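PDB 4MAD: beta-galactosidase from Bacillus circulans, which probably hydrolyses terminal non-reducing beta-D-galactose residues from beta-D-galactosides, as a member of glycoside hydrolase family 35. Local coordinates for residues K129-N134 with G173-D178; M208-M213 with K235-N240; H301-Y306 with G465-D470. One frame throughout, in Å; residues are numbered along the deposited sequence.

Contact 1: K129-N134 with G173-D178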
# COMPACT_ATOMS: atom_id res chain seq x y z
N LYS A 129 -20.14 -6.98 -7.44
CA LYS A 129 -20.07 -7.14 -6.02
C LYS A 129 -18.77 -7.82 -5.70
O LYS A 129 -18.43 -8.77 -6.34
CB LYS A 129 -21.25 -7.96 -5.52
CG LYS A 129 -22.55 -7.28 -5.70
CD LYS A 129 -22.74 -6.14 -4.80
CE LYS A 129 -23.94 -5.38 -5.21
NZ LYS A 129 -24.46 -4.45 -4.23
N LEU A 130 -18.04 -7.29 -4.74
CA LEU A 130 -16.71 -7.78 -4.44
C LEU A 130 -16.63 -8.98 -3.49
O LEU A 130 -17.30 -9.03 -2.54
CB LEU A 130 -15.82 -6.64 -3.94
CG LEU A 130 -15.79 -5.40 -4.79
CD1 LEU A 130 -15.10 -4.29 -4.17
CD2 LEU A 130 -15.25 -5.68 -6.10
N ARG A 131 -15.72 -9.89 -3.78
CA ARG A 131 -15.43 -10.98 -2.88
C ARG A 131 -16.62 -11.85 -2.52
O ARG A 131 -16.80 -12.23 -1.41
CB ARG A 131 -14.67 -10.50 -1.63
CG ARG A 131 -13.39 -9.85 -1.91
CD ARG A 131 -12.74 -9.29 -0.68
NE ARG A 131 -12.05 -10.26 0.14
CZ ARG A 131 -11.64 -10.01 1.36
NH1 ARG A 131 -11.86 -8.84 1.88
NH2 ARG A 131 -11.00 -10.92 2.05
N CYS A 132 -17.41 -12.13 -3.53
CA CYS A 132 -18.51 -13.04 -3.45
C CYS A 132 -18.78 -13.66 -4.81
O CYS A 132 -18.17 -13.31 -5.75
CB CYS A 132 -19.74 -12.40 -2.86
SG CYS A 132 -20.41 -11.16 -3.91
N PHE A 133 -19.74 -14.53 -4.87
CA PHE A 133 -19.96 -15.28 -6.08
C PHE A 133 -20.74 -14.41 -7.09
O PHE A 133 -21.90 -14.62 -7.33
CB PHE A 133 -20.69 -16.60 -5.81
CG PHE A 133 -20.59 -17.56 -6.91
CD1 PHE A 133 -19.40 -18.10 -7.26
CD2 PHE A 133 -21.70 -17.92 -7.63
CE1 PHE A 133 -19.30 -18.96 -8.26
CE2 PHE A 133 -21.60 -18.78 -8.65
CZ PHE A 133 -20.38 -19.31 -8.97
N ASN A 134 -20.04 -13.49 -7.69
CA ASN A 134 -20.60 -12.48 -8.59
C ASN A 134 -20.02 -12.55 -9.99
O ASN A 134 -18.88 -12.44 -10.13
CB ASN A 134 -20.30 -11.10 -8.00
CG ASN A 134 -20.75 -9.96 -8.85
OD1 ASN A 134 -21.89 -9.60 -8.83
ND2 ASN A 134 -19.86 -9.33 -9.50
N GLY A 173 -12.74 -14.92 6.09
CA GLY A 173 -13.68 -15.01 7.16
C GLY A 173 -13.94 -13.72 7.87
O GLY A 173 -14.85 -13.59 8.64
N SER A 174 -13.05 -12.79 7.65
CA SER A 174 -13.19 -11.47 8.21
C SER A 174 -14.08 -10.56 7.36
O SER A 174 -14.44 -9.52 7.80
CB SER A 174 -11.85 -10.80 8.42
OG SER A 174 -11.02 -11.50 9.31
N PHE A 175 -14.41 -10.98 6.14
CA PHE A 175 -15.19 -10.20 5.22
C PHE A 175 -16.51 -10.85 4.76
O PHE A 175 -17.46 -10.18 4.48
CB PHE A 175 -14.36 -9.88 3.99
CG PHE A 175 -15.12 -9.12 2.92
CD1 PHE A 175 -15.14 -7.77 2.89
CD2 PHE A 175 -15.87 -9.76 1.99
CE1 PHE A 175 -15.84 -7.11 1.91
CE2 PHE A 175 -16.56 -9.09 1.06
CZ PHE A 175 -16.55 -7.78 1.04
N GLY A 176 -16.51 -12.16 4.66
CA GLY A 176 -17.60 -12.88 4.06
C GLY A 176 -17.75 -14.33 4.43
O GLY A 176 -16.95 -14.87 5.14
N ASN A 177 -18.82 -14.93 3.93
CA ASN A 177 -19.02 -16.36 4.07
C ASN A 177 -19.45 -17.10 2.78
O ASN A 177 -20.08 -18.08 2.86
CB ASN A 177 -20.00 -16.66 5.17
CG ASN A 177 -21.36 -16.40 4.76
OD1 ASN A 177 -21.58 -15.73 3.82
ND2 ASN A 177 -22.29 -16.96 5.45
N ASP A 178 -19.08 -16.60 1.63
CA ASP A 178 -19.50 -17.18 0.39
C ASP A 178 -18.65 -18.33 -0.06
O ASP A 178 -17.68 -18.16 -0.69
CB ASP A 178 -19.53 -16.13 -0.71
CG ASP A 178 -20.32 -16.56 -1.93
OD1 ASP A 178 -20.28 -17.71 -2.30
OD2 ASP A 178 -20.93 -15.69 -2.53
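A cation-pi stack and a single carboxylate-to-amide hydrogen bond join two loops of the (beta/alpha)8 barrel. Loop 129-134 follows strand 100-104 and leads into helix 135-152; loop 173-178 follows strand 163-167 and leads into helix 179-192. The Arg131 chain bends at its third torsion (79°) and so passes across one face of the Phe175 ring. Arg131 CD lies over the middle of that face, 4.2 Å from the Phe175 centroid, as a CH-pi contact. The guanidinium lies flat but off-centre, planes at 25°, with Arg131 NH1 3.4 Å from Phe175 CG. Arginine suits the place because its methylenes and its flat cation can both use an aromatic face, while NH2 still reaches a salt bridge with Glu169. Two residues on, Phe133 N donates to Asp178 OD2 at 2.9 Å, meeting the carboxylate from above its plane. Asp178 is the N-cap of helix 179-192, its OD1 accepting from Tyr181 N, so one short acid serves loop and helix end. The salt bridge and the ring face probably stabilise the buried positive charge; the Arg131 side chain comes within about 6 Å of that of Glu171, the predicted proton donor, and may influence the electrostatics there.

Contact 2: M208-M213 with K235-N240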
# COMPACT_ATOMS: atom_id res chain seq x y z
N MET A 208 -14.53 -16.26 11.92
CA MET A 208 -13.56 -16.21 10.85
C MET A 208 -13.21 -17.55 10.23
O MET A 208 -13.05 -17.68 9.07
CB MET A 208 -12.31 -15.47 11.31
CG MET A 208 -12.61 -14.08 11.76
SD MET A 208 -11.18 -13.39 12.58
CE MET A 208 -11.68 -11.69 12.73
N LEU A 209 -13.00 -18.52 11.07
CA LEU A 209 -12.74 -19.85 10.62
C LEU A 209 -13.94 -20.47 9.89
O LEU A 209 -13.80 -21.14 8.92
CB LEU A 209 -12.32 -20.73 11.77
CG LEU A 209 -11.05 -20.27 12.45
CD1 LEU A 209 -10.90 -20.94 13.73
CD2 LEU A 209 -9.92 -20.66 11.55
N SER A 210 -15.13 -20.25 10.41
CA SER A 210 -16.28 -20.77 9.69
C SER A 210 -16.43 -20.12 8.31
O SER A 210 -16.72 -20.76 7.36
CB SER A 210 -17.60 -20.63 10.46
OG SER A 210 -17.55 -21.22 11.70
N GLY A 211 -16.28 -18.82 8.25
CA GLY A 211 -16.40 -18.12 7.00
C GLY A 211 -15.33 -18.35 5.97
O GLY A 211 -15.57 -18.33 4.80
N GLY A 212 -14.10 -18.43 6.45
CA GLY A 212 -12.97 -18.50 5.57
C GLY A 212 -12.33 -19.81 5.15
O GLY A 212 -11.58 -19.81 4.25
N MET A 213 -12.60 -20.91 5.85
CA MET A 213 -12.06 -22.19 5.47
C MET A 213 -12.78 -22.73 4.24
O MET A 213 -13.95 -22.47 4.05
CB MET A 213 -12.09 -23.18 6.62
CG MET A 213 -11.40 -22.73 7.85
SD MET A 213 -11.43 -23.90 9.21
CE MET A 213 -10.82 -25.31 8.37
N LYS A 235 -7.29 -25.76 16.18
CA LYS A 235 -7.45 -27.19 16.36
C LYS A 235 -8.89 -27.70 16.52
O LYS A 235 -9.16 -28.85 16.27
CB LYS A 235 -6.52 -27.71 17.44
CG LYS A 235 -5.11 -27.75 16.97
CD LYS A 235 -4.25 -28.55 17.84
CE LYS A 235 -3.58 -27.69 18.76
NZ LYS A 235 -2.92 -28.39 19.84
N GLN A 236 -9.80 -26.84 16.92
CA GLN A 236 -11.20 -27.16 16.89
C GLN A 236 -11.75 -27.42 15.53
O GLN A 236 -12.68 -28.14 15.39
CB GLN A 236 -12.03 -26.16 17.61
CG GLN A 236 -11.55 -25.97 18.93
CD GLN A 236 -12.62 -25.90 19.86
OE1 GLN A 236 -13.29 -24.91 19.94
NE2 GLN A 236 -12.85 -26.97 20.56
N TYR A 237 -11.24 -26.73 14.56
CA TYR A 237 -11.65 -26.92 13.19
C TYR A 237 -10.74 -27.84 12.36
O TYR A 237 -11.14 -28.31 11.35
CB TYR A 237 -11.78 -25.55 12.51
CG TYR A 237 -12.85 -24.66 13.08
CD1 TYR A 237 -14.01 -24.46 12.39
CD2 TYR A 237 -12.69 -24.02 14.26
CE1 TYR A 237 -14.97 -23.68 12.88
CE2 TYR A 237 -13.66 -23.26 14.77
CZ TYR A 237 -14.80 -23.08 14.08
OH TYR A 237 -15.78 -22.26 14.55
N GLN A 238 -9.52 -28.01 12.78
CA GLN A 238 -8.50 -28.69 12.00
C GLN A 238 -7.54 -29.36 12.96
O GLN A 238 -6.52 -28.85 13.21
CB GLN A 238 -7.77 -27.69 11.13
CG GLN A 238 -6.68 -28.26 10.28
CD GLN A 238 -6.13 -27.24 9.33
OE1 GLN A 238 -6.65 -26.98 8.28
NE2 GLN A 238 -5.09 -26.62 9.76
N PRO A 239 -7.97 -30.44 13.54
CA PRO A 239 -7.29 -31.07 14.66
C PRO A 239 -5.92 -31.62 14.40
O PRO A 239 -5.12 -31.54 15.27
CB PRO A 239 -8.27 -32.16 15.09
CG PRO A 239 -9.10 -32.36 14.03
CD PRO A 239 -9.23 -31.09 13.27
N ASN A 240 -5.67 -32.22 13.25
CA ASN A 240 -4.44 -32.98 13.07
C ASN A 240 -3.27 -32.36 12.28
O ASN A 240 -2.15 -32.70 12.48
CB ASN A 240 -4.77 -34.32 12.47
CG ASN A 240 -5.75 -35.08 13.29
OD1 ASN A 240 -5.62 -35.15 14.46
ND2 ASN A 240 -6.75 -35.61 12.67
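Tyr237 lays one ring face squarely on Leu209, and this is the tight part of the contact between the end of helix 206-212 and the end of helix 227-237. Leu209 CB stands almost exactly over the ring centre, 3.9 Å from the Tyr237 centroid, in a CH-pi contact. With CG beside the backbone N (chi1 -61°), the leucine branch runs out past the CD2-CE2 side of the ring, its CD1 coming within 3.6 Å of Tyr237 CD2. A branched aliphatic side chain suits a flat partner here, since CB can sit over the centre of the face while a methyl reaches the rim. Met213, just beyond its helix, adds a Met-aromatic contact: its SD lies 3.7 Å from Tyr237 CB and approaches the ring obliquely, 5.0 Å from the centroid. The two helices belong to successive beta-alpha units of the TIM barrel, and strand 218-223 runs between them in sequence; Leu209 and Met213 also touch Glu219 of that strand. An alanine in place of Tyr237 would remove the whole ring and would probably leave Leu209 and Met213 without their shared cover, loosening the packing of one helix end on the other. The contact thins toward the hydroxyl end of the tyrosine. There the exposed Ser210 brings OG no nearer than 3.5 Å to Tyr237 OH, and this OG is hydrogen-bonded to Pro206 O a turn earlier in its own helix. Gln238 is also only loosely engaged, its OE1 4.5 Å from Met213 CE. Its extended chain carries the amide instead to strand 218-223, where OE1 accepts a hydrogen bond from Glu219 N.

Contact 3: H301-Y306 with G465-D470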
# COMPACT_ATOMS: atom_id res chain seq x y z
N HIS A 301 -11.11 2.09 8.14
CA HIS A 301 -12.23 2.85 8.62
C HIS A 301 -12.71 2.20 9.91
O HIS A 301 -12.98 1.08 9.91
CB HIS A 301 -13.34 2.83 7.55
CG HIS A 301 -14.34 3.92 7.69
ND1 HIS A 301 -15.15 4.02 8.78
CD2 HIS A 301 -14.62 4.97 6.91
CE1 HIS A 301 -15.92 5.08 8.65
NE2 HIS A 301 -15.62 5.67 7.52
N ASN A 302 -12.82 2.92 11.00
CA ASN A 302 -13.36 2.27 12.15
C ASN A 302 -14.87 2.51 12.11
O ASN A 302 -15.41 2.72 11.09
CB ASN A 302 -12.67 2.65 13.45
CG ASN A 302 -12.68 4.10 13.73
OD1 ASN A 302 -11.94 4.58 14.56
ND2 ASN A 302 -13.50 4.81 13.04
N GLU A 303 -15.51 2.42 13.12
CA GLU A 303 -16.91 2.69 12.79
C GLU A 303 -17.22 4.16 12.54
O GLU A 303 -18.26 4.50 12.06
CB GLU A 303 -17.82 2.16 13.90
CG GLU A 303 -17.79 0.65 14.06
CD GLU A 303 -18.19 -0.08 12.79
OE1 GLU A 303 -19.13 0.39 12.11
OE2 GLU A 303 -17.56 -1.11 12.48
N THR A 304 -16.39 5.05 12.86
CA THR A 304 -16.64 6.45 12.74
C THR A 304 -15.79 7.17 11.70
O THR A 304 -16.30 7.95 10.95
CB THR A 304 -16.50 7.13 14.10
OG1 THR A 304 -16.46 8.52 13.92
CG2 THR A 304 -15.29 6.74 14.79
N ASP A 305 -14.49 6.90 11.69
CA ASP A 305 -13.48 7.65 10.95
C ASP A 305 -12.70 6.83 9.91
O ASP A 305 -12.47 5.71 10.09
CB ASP A 305 -12.41 8.16 11.90
CG ASP A 305 -12.92 9.22 12.85
OD1 ASP A 305 -13.81 9.97 12.48
OD2 ASP A 305 -12.40 9.29 13.95
N TYR A 306 -12.35 7.50 8.84
CA TYR A 306 -11.49 7.05 7.77
C TYR A 306 -10.06 7.30 8.24
O TYR A 306 -9.77 8.34 8.76
CB TYR A 306 -11.80 7.83 6.48
CG TYR A 306 -10.71 7.73 5.44
CD1 TYR A 306 -10.61 6.64 4.61
CD2 TYR A 306 -9.77 8.70 5.31
CE1 TYR A 306 -9.62 6.54 3.69
CE2 TYR A 306 -8.78 8.60 4.38
CZ TYR A 306 -8.69 7.50 3.58
OH TYR A 306 -7.71 7.37 2.66
N GLY A 465 -12.35 -4.27 5.83
CA GLY A 465 -13.67 -4.02 6.38
C GLY A 465 -14.79 -3.70 5.41
O GLY A 465 -14.65 -3.83 4.27
N PRO A 466 -15.90 -3.26 5.98
CA PRO A 466 -17.18 -3.21 5.29
C PRO A 466 -17.34 -1.98 4.42
O PRO A 466 -18.30 -1.88 3.74
CB PRO A 466 -18.18 -3.20 6.44
CG PRO A 466 -17.45 -2.80 7.57
CD PRO A 466 -16.07 -3.21 7.42
N PHE A 467 -16.41 -1.06 4.48
CA PHE A 467 -16.58 0.14 3.70
C PHE A 467 -15.65 0.15 2.52
O PHE A 467 -15.30 1.15 2.03
CB PHE A 467 -16.50 1.37 4.53
CG PHE A 467 -17.43 1.34 5.69
CD1 PHE A 467 -18.76 1.23 5.49
CD2 PHE A 467 -16.96 1.28 6.94
CE1 PHE A 467 -19.59 1.16 6.52
CE2 PHE A 467 -17.80 1.20 7.97
CZ PHE A 467 -19.13 1.15 7.73
N VAL A 468 -15.26 -1.02 2.09
CA VAL A 468 -14.25 -1.17 1.05
C VAL A 468 -14.67 -0.68 -0.30
O VAL A 468 -13.86 -0.48 -1.12
CB VAL A 468 -13.74 -2.61 0.93
CG1 VAL A 468 -14.81 -3.50 0.46
CG2 VAL A 468 -12.60 -2.68 0.01
N VAL A 469 -15.96 -0.51 -0.51
CA VAL A 469 -16.39 0.01 -1.79
C VAL A 469 -16.23 1.51 -1.70
O VAL A 469 -17.13 2.21 -1.33
CB VAL A 469 -17.83 -0.36 -2.10
CG1 VAL A 469 -18.28 0.32 -3.33
CG2 VAL A 469 -18.00 -1.80 -2.24
N ASP A 470 -15.05 1.97 -2.02
CA ASP A 470 -14.56 3.25 -1.58
C ASP A 470 -14.26 4.13 -2.78
O ASP A 470 -13.19 4.15 -3.24
CB ASP A 470 -13.31 3.06 -0.71
CG ASP A 470 -12.88 4.32 -0.03
OD1 ASP A 470 -13.66 5.22 0.11
OD2 ASP A 470 -11.79 4.35 0.44
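His301 is held between two neighbours, and its torsions explain how. CG stands anti to the backbone N (chi1 -160°), which turns the imidazole toward the loop 465-470 while ND1 folds back on its own segment. His301 ND1 donates a hydrogen bond of 2.7 Å to Asn302 O, lying in the ring plane and meeting a lone pair of the carbonyl. That bond fixes the rotation of the ring and places the proton on ND1. One face of the imidazole lies against the backbone at Asp305 O, which itself accepts a hydrogen bond from Asn302 N at 3.0 Å. Against the opposite face comes Phe467, CG beside the backbone N (chi1 -53°), in an edge-to-face pair with centroids 4.9 Å apart and planes at 58°. The leading edge atom is Phe467 CD2, 3.8 Å from His301 ND1. Histidine suits the place by offering an in-plane N-H and two flat faces, and phenylalanine by setting an apolar edge on one of them.

Phe467 sits at the third position of a type I beta turn from Gly465 to Val468, in the first all-beta domain, whereas His301 belongs to the TIM-barrel region of family 35. The pair therefore joins two domains. Pro466 packs its CG over one face of the phenyl ring; at Gly465 a CB would press on the preceding carbonyl O and on Pro466 CD. Glu303 begins by pointing away, then curls back through its first two torsions so that OE1 lies loosely near the ring edge, 4.4 Å from Phe467 CE2. Farther along, Tyr306 OH is hydrogen-bonded to Gly460 O. The buried Asp470 carboxylate is gripped by salt bridges, OD2 to Lys472 and OD1 to Arg434.

The three contacts follow one another along the chain, each closing before the next opens. Contacts 1 and 2 both lie in the TIM-barrel region, centres about 18 Å apart, and touch where Met208 packs on Gly173 and Ser174. Between them they involve elements that follow the third to sixth barrel strands. Contact 3 brings in the first all-beta domain; its centre is about 16 Å from that of contact 1, which it meets through Phe175 on Val468 and Leu130 on Val469. Contacts 2 and 3 do not touch: their nearest atoms are about 10 Å apart and their centres about 27 Å. Loop 173-178 thus bridges barrel helix 206-212 and the neighbouring domain, next to the predicted proton donor.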